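PDB 1HCU: alpha-1,2-Mannosidase from Trichoderma reesei, which probably trims up to four alpha-1,2-linked mannose residues from high-mannose N-glycans on glycoproteins, with calcium as cofactor. Local coordinates for residues W185-L188 with S189-G193; N324-K327 with Y328-F331; Y460-L463 with I464-E468. All coordinates share one frame; numbering follows the deposited sequence.

Contact 1 of 3, residues W185-L188 with S189-G193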
ATOM      1  N   TRP A 185       2.966  10.690  10.523  1.00 15.88           N
ATOM      2  CA  TRP A 185       3.617  11.439  11.589  1.00 14.74           C
ATOM      3  C   TRP A 185       3.170  12.907  11.577  1.00 14.41           C
ATOM      4  O   TRP A 185       3.058  13.534  12.630  1.00 12.60           O
ATOM      5  CB  TRP A 185       5.140  11.307  11.462  1.00 13.59           C
ATOM      6  CG  TRP A 185       5.629   9.978  11.987  1.00 15.45           C
ATOM      7  CD1 TRP A 185       5.317   8.733  11.505  1.00 12.89           C
ATOM      8  CD2 TRP A 185       6.436   9.766  13.151  1.00 14.48           C
ATOM      9  NE1 TRP A 185       5.877   7.765  12.304  1.00 15.32           N
ATOM     10  CE2 TRP A 185       6.568   8.369  13.322  1.00 14.12           C
ATOM     11  CE3 TRP A 185       7.056  10.623  14.070  1.00 14.49           C
ATOM     12  CZ2 TRP A 185       7.299   7.806  14.379  1.00 12.72           C
ATOM     13  CZ3 TRP A 185       7.785  10.062  15.124  1.00 12.95           C
ATOM     14  CH2 TRP A 185       7.898   8.668  15.266  1.00 10.82           C
ATOM     15  N   THR A 186       2.903  13.449  10.391  1.00 13.17           N
ATOM     16  CA  THR A 186       2.434  14.826  10.301  1.00 13.80           C
ATOM     17  C   THR A 186       0.993  14.846  10.802  1.00 12.92           C
ATOM     18  O   THR A 186       0.577  15.770  11.498  1.00 12.51           O
ATOM     19  CB  THR A 186       2.481  15.367   8.847  1.00 14.28           C
ATOM     20  OG1 THR A 186       3.848  15.540   8.444  1.00 16.57           O
ATOM     21  CG2 THR A 186       1.765  16.709   8.750  1.00 11.43           C
ATOM     22  N   ARG A 187       0.245  13.800  10.463  1.00 14.15           N
ATOM     23  CA  ARG A 187      -1.148  13.674  10.889  1.00 13.58           C
ATOM     24  C   ARG A 187      -1.196  13.614  12.414  1.00 14.47           C
ATOM     25  O   ARG A 187      -2.053  14.228  13.041  1.00 16.23           O
ATOM     26  CB  ARG A 187      -1.777  12.402  10.292  1.00 13.23           C
ATOM     27  CG  ARG A 187      -3.276  12.268  10.534  1.00 11.90           C
ATOM     28  CD  ARG A 187      -4.002  13.498  10.015  1.00 12.86           C
ATOM     29  NE  ARG A 187      -5.402  13.567  10.430  1.00 12.23           N
ATOM     30  CZ  ARG A 187      -6.050  14.707  10.671  1.00 14.11           C
ATOM     31  NH1 ARG A 187      -5.413  15.868  10.543  1.00 11.77           N
ATOM     32  NH2 ARG A 187      -7.334  14.693  11.024  1.00 11.03           N
ATOM     33  N   LEU A 188      -0.262  12.878  13.007  1.00 15.12           N
ATOM     34  CA  LEU A 188      -0.213  12.749  14.462  1.00 15.96           C
ATOM     35  C   LEU A 188       0.044  14.118  15.132  1.00 17.20           C
ATOM     36  O   LEU A 188      -0.625  14.466  16.104  1.00 17.58           O
ATOM     37  CB  LEU A 188       0.874  11.733  14.864  1.00 11.55           C
ATOM     38  CG  LEU A 188       0.967  11.352  16.349  1.00  9.61           C
ATOM     39  CD1 LEU A 188      -0.340  10.731  16.799  1.00  6.99           C
ATOM     40  CD2 LEU A 188       2.113  10.392  16.575  1.00  7.13           C
ATOM     41  N   SER A 189       1.006  14.887  14.615  1.00 16.29           N
ATOM     42  CA  SER A 189       1.303  16.206  15.177  1.00 16.48           C
ATOM     43  C   SER A 189       0.074  17.100  15.119  1.00 17.05           C
ATOM     44  O   SER A 189      -0.220  17.828  16.062  1.00 17.08           O
ATOM     45  CB  SER A 189       2.431  16.905  14.408  1.00 13.55           C
ATOM     46  OG  SER A 189       3.672  16.262  14.602  1.00 16.21           O
ATOM     47  N   ASP A 190      -0.637  17.051  14.002  1.00 17.19           N
ATOM     48  CA  ASP A 190      -1.822  17.878  13.850  1.00 19.18           C
ATOM     49  C   ASP A 190      -2.922  17.466  14.826  1.00 20.07           C
ATOM     50  O   ASP A 190      -3.657  18.309  15.335  1.00 20.91           O
ATOM     51  CB  ASP A 190      -2.343  17.799  12.413  1.00 18.33           C
ATOM     52  CG  ASP A 190      -1.515  18.625  11.444  1.00 19.70           C
ATOM     53  OD1 ASP A 190      -1.827  18.594  10.235  1.00 18.20           O
ATOM     54  OD2 ASP A 190      -0.564  19.307  11.889  1.00 19.22           O
ATOM     55  N   LEU A 191      -3.023  16.169  15.091  1.00 20.65           N
ATOM     56  CA  LEU A 191      -4.040  15.645  15.997  1.00 19.96           C
ATOM     57  C   LEU A 191      -3.694  15.844  17.469  1.00 20.18           C
ATOM     58  O   LEU A 191      -4.584  16.060  18.288  1.00 19.35           O
ATOM     59  CB  LEU A 191      -4.252  14.159  15.716  1.00 20.27           C
ATOM     60  CG  LEU A 191      -5.606  13.718  15.152  1.00 23.26           C
ATOM     61  CD1 LEU A 191      -6.266  14.835  14.369  1.00 23.10           C
ATOM     62  CD2 LEU A 191      -5.396  12.479  14.283  1.00 20.53           C
ATOM     63  N   THR A 192      -2.402  15.782  17.794  1.00 19.11           N
ATOM     64  CA  THR A 192      -1.935  15.934  19.176  1.00 20.17           C
ATOM     65  C   THR A 192      -1.501  17.352  19.552  1.00 20.00           C
ATOM     66  O   THR A 192      -1.514  17.714  20.720  1.00 21.25           O
ATOM     67  CB  THR A 192      -0.712  15.032  19.468  1.00 20.00           C
ATOM     68  OG1 THR A 192       0.385  15.451  18.640  1.00 19.79           O
ATOM     69  CG2 THR A 192      -1.030  13.565  19.190  1.00 17.34           C
ATOM     70  N   GLY A 193      -1.089  18.144  18.572  1.00 19.93           N
ATOM     71  CA  GLY A 193      -0.636  19.490  18.873  1.00 17.82           C
ATOM     72  C   GLY A 193       0.853  19.515  19.175  1.00 18.48           C
ATOM     73  O   GLY A 193       1.413  20.565  19.474  1.00 19.60           O
TER
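R187 and L191, one helical turn apart, meet through their side chains: methyl CD1 of L191 sits over one face of the R187 guanidinium, toward its rim, 3.5 Å from R187 NH2. The arginine reaches this place with CG anti to its own nitrogen (chi1 -173°) and a bend at chi2, which carry the chain outward and bring its guanidinium beside L191. Beneath the side chains the backbone bond from L191 N to R187 O, 3.0 Å, ties the same two residues. The charge is met beyond the segment: NH2 makes a salt bridge with D114, while NH1 bonds to Y257 OH, a hydroxyl it shares with D190 OD1.

On the next face L188 and T192 make a second pair. L188 O takes two donors, T192 N at 2.8 Å, almost in line with the carbonyl bond, and T192 OG1 at 2.9 Å, which comes from above the carbonyl plane. OG1 also bonds to N194 N, just past the helix. With OG1 set between backbone nitrogen and carbonyl carbon (chi1 64°), methyl CG2 is left to face L188, 3.8 Å from CD1. With an alanine here, L188 O would probably lose its second donor, N194 N its partner at the hydroxyl, and L188 CD1 its methyl neighbour. L188 itself is buried against L134 and A141 of helix 127-144.

G193 then leaves the helix with positive phi, its N bonded to S189 O at 2.7 Å. Doubly gripped carbonyl and glycine together make a compact C-terminal end for helix 182-192, one of the helices of the alpha/alpha barrel built by glycosyl hydrolase family 47.

Contact 2 of 3, residues N324-K327 with Y328-F331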
ATOM      1  N   ASN A 324      -5.182  18.530 -12.090  1.00 17.64           N
ATOM      2  CA  ASN A 324      -5.989  18.823 -13.276  1.00 20.70           C
ATOM      3  C   ASN A 324      -5.206  18.578 -14.562  1.00 19.76           C
ATOM      4  O   ASN A 324      -5.343  19.325 -15.530  1.00 20.04           O
ATOM      5  CB  ASN A 324      -6.486  20.272 -13.272  1.00 23.80           C
ATOM      6  CG  ASN A 324      -7.508  20.540 -12.182  1.00 28.28           C
ATOM      7  OD1 ASN A 324      -8.555  19.892 -12.116  1.00 32.17           O
ATOM      8  ND2 ASN A 324      -7.210  21.506 -11.321  1.00 30.78           N
ATOM      9  N   GLU A 325      -4.386  17.531 -14.561  1.00 19.37           N
ATOM     10  CA  GLU A 325      -3.575  17.161 -15.718  1.00 19.17           C
ATOM     11  C   GLU A 325      -4.015  15.829 -16.312  1.00 16.58           C
ATOM     12  O   GLU A 325      -3.702  14.771 -15.773  1.00 16.96           O
ATOM     13  CB  GLU A 325      -2.099  17.054 -15.319  1.00 21.73           C
ATOM     14  CG  GLU A 325      -1.403  18.377 -15.105  1.00 26.83           C
ATOM     15  CD  GLU A 325      -1.363  19.214 -16.369  1.00 31.18           C
ATOM     16  OE1 GLU A 325      -1.077  18.652 -17.454  1.00 33.15           O
ATOM     17  OE2 GLU A 325      -1.608  20.435 -16.274  1.00 34.11           O
ATOM     18  N   GLN A 326      -4.720  15.887 -17.432  1.00 17.57           N
ATOM     19  CA  GLN A 326      -5.211  14.691 -18.119  1.00 17.87           C
ATOM     20  C   GLN A 326      -4.117  13.677 -18.443  1.00 16.92           C
ATOM     21  O   GLN A 326      -4.360  12.468 -18.407  1.00 15.60           O
ATOM     22  CB  GLN A 326      -5.907  15.083 -19.427  1.00 19.11           C
ATOM     23  CG  GLN A 326      -7.420  14.944 -19.419  1.00 24.37           C
ATOM     24  CD  GLN A 326      -7.895  13.547 -19.069  1.00 22.77           C
ATOM     25  OE1 GLN A 326      -7.354  12.562 -19.542  1.00 28.00           O
ATOM     26  NE2 GLN A 326      -8.923  13.465 -18.253  1.00 27.41           N
ATOM     27  N   LYS A 327      -2.929  14.176 -18.777  1.00 15.31           N
ATOM     28  CA  LYS A 327      -1.805  13.320 -19.124  1.00 16.06           C
ATOM     29  C   LYS A 327      -1.549  12.250 -18.049  1.00 14.99           C
ATOM     30  O   LYS A 327      -1.359  11.076 -18.372  1.00 11.75           O
ATOM     31  CB  LYS A 327      -0.538  14.162 -19.322  1.00 18.93           C
ATOM     32  CG  LYS A 327      -0.063  14.821 -18.034  1.00 24.81           C
ATOM     33  CD  LYS A 327       1.275  15.560 -18.160  1.00 28.96           C
ATOM     34  CE  LYS A 327       1.133  16.954 -18.774  1.00 31.22           C
ATOM     35  NZ  LYS A 327       2.378  17.768 -18.562  1.00 30.03           N
ATOM     36  N   TYR A 328      -1.538  12.662 -16.780  1.00 12.34           N
ATOM     37  CA  TYR A 328      -1.293  11.732 -15.679  1.00 12.71           C
ATOM     38  C   TYR A 328      -2.460  10.760 -15.534  1.00 13.40           C
ATOM     39  O   TYR A 328      -2.266   9.586 -15.208  1.00 14.02           O
ATOM     40  CB  TYR A 328      -1.057  12.501 -14.369  1.00 11.27           C
ATOM     41  CG  TYR A 328       0.155  13.412 -14.427  1.00 10.88           C
ATOM     42  CD1 TYR A 328       0.113  14.699 -13.887  1.00 10.44           C
ATOM     43  CD2 TYR A 328       1.330  13.006 -15.068  1.00 11.43           C
ATOM     44  CE1 TYR A 328       1.212  15.567 -13.992  1.00 11.53           C
ATOM     45  CE2 TYR A 328       2.427  13.857 -15.179  1.00 11.00           C
ATOM     46  CZ  TYR A 328       2.362  15.137 -14.641  1.00 12.26           C
ATOM     47  OH  TYR A 328       3.444  15.984 -14.766  1.00 15.71           O
ATOM     48  N   ILE A 329      -3.669  11.240 -15.787  1.00 10.91           N
ATOM     49  CA  ILE A 329      -4.824  10.370 -15.704  1.00 11.96           C
ATOM     50  C   ILE A 329      -4.756   9.328 -16.827  1.00 12.23           C
ATOM     51  O   ILE A 329      -4.908   8.131 -16.574  1.00 13.28           O
ATOM     52  CB  ILE A 329      -6.145  11.170 -15.805  1.00 13.07           C
ATOM     53  CG1 ILE A 329      -6.260  12.126 -14.601  1.00 12.86           C
ATOM     54  CG2 ILE A 329      -7.326  10.208 -15.870  1.00  8.40           C
ATOM     55  CD1 ILE A 329      -7.507  13.004 -14.600  1.00 11.13           C
ATOM     56  N   ASP A 330      -4.504   9.768 -18.059  1.00 11.85           N
ATOM     57  CA  ASP A 330      -4.405   8.837 -19.185  1.00 12.37           C
ATOM     58  C   ASP A 330      -3.342   7.774 -18.943  1.00 11.62           C
ATOM     59  O   ASP A 330      -3.568   6.584 -19.199  1.00 10.64           O
ATOM     60  CB  ASP A 330      -4.051   9.559 -20.491  1.00 13.48           C
ATOM     61  CG  ASP A 330      -5.122  10.521 -20.943  1.00 16.03           C
ATOM     62  OD1 ASP A 330      -6.282  10.387 -20.496  1.00 15.86           O
ATOM     63  OD2 ASP A 330      -4.797  11.409 -21.762  1.00 18.98           O
ATOM     64  N   PHE A 331      -2.174   8.208 -18.475  1.00  9.72           N
ATOM     65  CA  PHE A 331      -1.081   7.280 -18.218  1.00  8.71           C
ATOM     66  C   PHE A 331      -1.472   6.300 -17.114  1.00  8.72           C
ATOM     67  O   PHE A 331      -1.202   5.110 -17.219  1.00  9.35           O
ATOM     68  CB  PHE A 331       0.202   8.043 -17.850  1.00  7.89           C
ATOM     69  CG  PHE A 331       1.415   7.166 -17.761  1.00  7.40           C
ATOM     70  CD1 PHE A 331       1.932   6.797 -16.528  1.00  7.79           C
ATOM     71  CD2 PHE A 331       2.009   6.661 -18.912  1.00  6.81           C
ATOM     72  CE1 PHE A 331       3.021   5.934 -16.439  1.00  8.34           C
ATOM     73  CE2 PHE A 331       3.103   5.794 -18.836  1.00  7.14           C
ATOM     74  CZ  PHE A 331       3.608   5.429 -17.599  1.00  7.61           C
TER
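The N-terminal turn of helix 326-344, with E325 at the N-cap, folds two side chains against the ring of Y328. K327 runs alongside the tyrosine and lays its aliphatic chain over one face in a CH-pi contact: K327 CG stands 3.8 Å from the centroid of the Y328 ring, only 12° off the normal. Further out K327 CD follows the ring, 3.6 Å from Y328 CE2. What puts the lysine there is chi1 of 66°, which sets CG between its backbone nitrogen and carbonyl carbon. E325 lies beside the tyrosine, pointing the same way, its CB set obliquely to the ring, 3.5 Å from Y328 CD1. At the outer end K327 NZ and E325 OE1 form a long salt bridge of 3.7 Å.

In the backbone, Y328 N gives E325 O a weak bond, whereas D330 N to Q326 O is short at 2.7 Å and nearly straight, and F331 N reaches K327 O at 3.0 Å.

Just before this turn, N324 ends helix 312-323 in a Schellman motif, so the chain passes from helix to helix at a tight corner. Y328 faces helix 263-280, where its OH bonds to D274 and its ring meets W269 edge-to-face; F331 meets F316 of helix 312-323.

Contact 3 of 3, residues Y460-L463 with I464-E468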
ATOM      1  N   TYR A 460     -10.592  -1.705  -0.918  1.00 10.89           N
ATOM      2  CA  TYR A 460     -10.748  -1.154  -2.262  1.00 10.14           C
ATOM      3  C   TYR A 460     -11.838  -1.886  -3.045  1.00 12.46           C
ATOM      4  O   TYR A 460     -12.614  -1.253  -3.762  1.00 12.16           O
ATOM      5  CB  TYR A 460      -9.420  -1.192  -3.031  1.00  9.13           C
ATOM      6  CG  TYR A 460      -8.378  -0.213  -2.506  1.00 12.01           C
ATOM      7  CD1 TYR A 460      -8.627   1.164  -2.480  1.00 10.84           C
ATOM      8  CD2 TYR A 460      -7.157  -0.669  -2.009  1.00 10.27           C
ATOM      9  CE1 TYR A 460      -7.680   2.057  -1.964  1.00 13.57           C
ATOM     10  CE2 TYR A 460      -6.208   0.212  -1.496  1.00 12.79           C
ATOM     11  CZ  TYR A 460      -6.472   1.572  -1.472  1.00 14.33           C
ATOM     12  OH  TYR A 460      -5.538   2.439  -0.942  1.00 15.16           O
ATOM     13  N   ALA A 461     -11.899  -3.212  -2.901  1.00 11.72           N
ATOM     14  CA  ALA A 461     -12.901  -4.008  -3.599  1.00 13.02           C
ATOM     15  C   ALA A 461     -14.312  -3.554  -3.211  1.00 13.04           C
ATOM     16  O   ALA A 461     -15.195  -3.415  -4.060  1.00 12.84           O
ATOM     17  CB  ALA A 461     -12.717  -5.489  -3.276  1.00 12.91           C
ATOM     18  N   TYR A 462     -14.508  -3.307  -1.923  1.00 11.93           N
ATOM     19  CA  TYR A 462     -15.792  -2.862  -1.417  1.00 11.70           C
ATOM     20  C   TYR A 462     -16.167  -1.455  -1.893  1.00 13.47           C
ATOM     21  O   TYR A 462     -17.268  -1.234  -2.403  1.00 14.06           O
ATOM     22  CB  TYR A 462     -15.769  -2.880   0.103  1.00 11.12           C
ATOM     23  CG  TYR A 462     -17.033  -2.355   0.714  1.00 13.16           C
ATOM     24  CD1 TYR A 462     -18.206  -3.100   0.663  1.00 14.44           C
ATOM     25  CD2 TYR A 462     -17.068  -1.104   1.321  1.00 13.57           C
ATOM     26  CE1 TYR A 462     -19.382  -2.619   1.198  1.00 14.67           C
ATOM     27  CE2 TYR A 462     -18.246  -0.610   1.861  1.00 15.24           C
ATOM     28  CZ  TYR A 462     -19.398  -1.377   1.795  1.00 15.11           C
ATOM     29  OH  TYR A 462     -20.567  -0.913   2.331  1.00 20.45           O
ATOM     30  N   LEU A 463     -15.247  -0.509  -1.722  1.00 12.70           N
ATOM     31  CA  LEU A 463     -15.485   0.879  -2.092  1.00 12.46           C
ATOM     32  C   LEU A 463     -15.816   1.093  -3.560  1.00 12.22           C
ATOM     33  O   LEU A 463     -16.533   2.034  -3.908  1.00 11.40           O
ATOM     34  CB  LEU A 463     -14.274   1.746  -1.706  1.00 13.33           C
ATOM     35  CG  LEU A 463     -14.035   1.871  -0.193  1.00 13.78           C
ATOM     36  CD1 LEU A 463     -12.746   2.659   0.079  1.00  9.87           C
ATOM     37  CD2 LEU A 463     -15.240   2.559   0.446  1.00 10.57           C
ATOM     38  N   ILE A 464     -15.311   0.229  -4.428  1.00 11.97           N
ATOM     39  CA  ILE A 464     -15.600   0.395  -5.839  1.00 13.60           C
ATOM     40  C   ILE A 464     -17.060   0.014  -6.171  1.00 15.41           C
ATOM     41  O   ILE A 464     -17.600   0.454  -7.190  1.00 15.37           O
ATOM     42  CB  ILE A 464     -14.582  -0.398  -6.703  1.00 13.17           C
ATOM     43  CG1 ILE A 464     -14.601   0.144  -8.134  1.00 15.19           C
ATOM     44  CG2 ILE A 464     -14.875  -1.882  -6.649  1.00 15.38           C
ATOM     45  CD1 ILE A 464     -13.484  -0.392  -9.009  1.00 15.56           C
ATOM     46  N   PHE A 465     -17.704  -0.764  -5.295  1.00 14.79           N
ATOM     47  CA  PHE A 465     -19.103  -1.176  -5.492  1.00 15.93           C
ATOM     48  C   PHE A 465     -20.041  -0.458  -4.497  1.00 18.22           C
ATOM     49  O   PHE A 465     -21.259  -0.424  -4.683  1.00 17.87           O
ATOM     50  CB  PHE A 465     -19.256  -2.701  -5.305  1.00 11.23           C
ATOM     51  CG  PHE A 465     -18.356  -3.536  -6.201  1.00  9.23           C
ATOM     52  CD1 PHE A 465     -18.425  -3.420  -7.593  1.00  6.42           C
ATOM     53  CD2 PHE A 465     -17.451  -4.448  -5.650  1.00  4.24           C
ATOM     54  CE1 PHE A 465     -17.611  -4.198  -8.414  1.00  6.54           C
ATOM     55  CE2 PHE A 465     -16.631  -5.229  -6.465  1.00  6.02           C
ATOM     56  CZ  PHE A 465     -16.710  -5.106  -7.854  1.00  4.85           C
ATOM     57  N   ALA A 466     -19.453   0.118  -3.451  1.00 20.07           N
ATOM     58  CA  ALA A 466     -20.192   0.806  -2.391  1.00 21.67           C
ATOM     59  C   ALA A 466     -20.825   2.148  -2.745  1.00 23.18           C
ATOM     60  O   ALA A 466     -20.604   2.699  -3.822  1.00 23.89           O
ATOM     61  CB  ALA A 466     -19.285   0.988  -1.166  1.00 19.73           C
ATOM     62  N   GLU A 467     -21.606   2.660  -1.798  1.00 25.00           N
ATOM     63  CA  GLU A 467     -22.304   3.932  -1.937  1.00 28.30           C
ATOM     64  C   GLU A 467     -21.331   5.082  -1.695  1.00 28.18           C
ATOM     65  O   GLU A 467     -20.276   4.899  -1.087  1.00 27.58           O
ATOM     66  CB  GLU A 467     -23.443   4.017  -0.913  1.00 32.10           C
ATOM     67  CG  GLU A 467     -24.438   2.856  -0.945  1.00 38.49           C
ATOM     68  CD  GLU A 467     -25.403   2.927  -2.123  1.00 42.44           C
ATOM     69  OE1 GLU A 467     -26.063   3.983  -2.297  1.00 45.11           O
ATOM     70  OE2 GLU A 467     -25.509   1.926  -2.869  1.00 43.14           O
ATOM     71  N   GLU A 468     -21.696   6.271  -2.158  1.00 28.11           N
ATOM     72  CA  GLU A 468     -20.854   7.449  -1.982  1.00 28.64           C
ATOM     73  C   GLU A 468     -20.618   7.818  -0.517  1.00 27.53           C
ATOM     74  O   GLU A 468     -21.443   7.534   0.345  1.00 28.70           O
ATOM     75  CB  GLU A 468     -21.476   8.652  -2.694  1.00 28.61           C
ATOM     76  CG  GLU A 468     -21.210   8.715  -4.177  1.00 31.50           C
ATOM     77  CD  GLU A 468     -19.719   8.696  -4.496  1.00 34.02           C
ATOM     78  OE1 GLU A 468     -18.941   9.400  -3.805  1.00 31.24           O
ATOM     79  OE2 GLU A 468     -19.331   7.978  -5.445  1.00 34.04           O
TER
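Y462 and A466 pack four residues apart, the alanine methyl lying over one face of the tyrosine ring. A466 CB is 3.9 Å from the centroid of the Y462 ring, displaced toward the rim, and 3.6 Å from Y462 CE2. The tyrosine turns to meet it because its CG lies anti to the backbone nitrogen (chi1 177°), which swings the ring out from the helix and over the A466 methyl.

The tight part is around A461 O. Methyl CG2 of I464 approaches A461 O to 3.0 Å, and ring atom CD2 of F465 comes to 2.9 Å of the same oxygen, so carbon crowds this carbonyl. I464 CG2 also stands over the centre of the F465 ring. Here helix 451-465, a helix of the alpha/alpha barrel, runs out: I464 N still bonds to Y460 O at 3.1 Å in the regular i+4 pattern, but F465 N goes to Y462 O three residues back, at 3.0 Å and from above the carbonyl plane. A466 N adds a weak bond to that same oxygen. On the buried side I464 packs on A414 of helix 408-425, and the Y460 side chain lies about 7 Å from the bound calcium ion.

Past A466 the chain is extended and solvent takes over. The side chains of E467 and E468 make no contact with 460-463, and E468 OE2 finds a salt-bridge partner in R403 of helix 393-405.

In the fold
All three contacts are local, each within a turn or two at one end of a single helix, and they follow one another along the chain: contact 1 closes helix 182-192, contact 2 starts helix 326-344 and contact 3 ends helix 451-465. They share no helix and do not touch. Centres of contacts 1 and 2 are 32 Å apart, those of 1 and 3 28 Å, and those of 2 and 3 23 Å, the last pair having nearest atoms about 14 Å apart. Together they mark three separate helix ends of one family 47 catalytic domain; only contact 3 comes close to the bound calcium, while contact 2 lies away from the annotated sites.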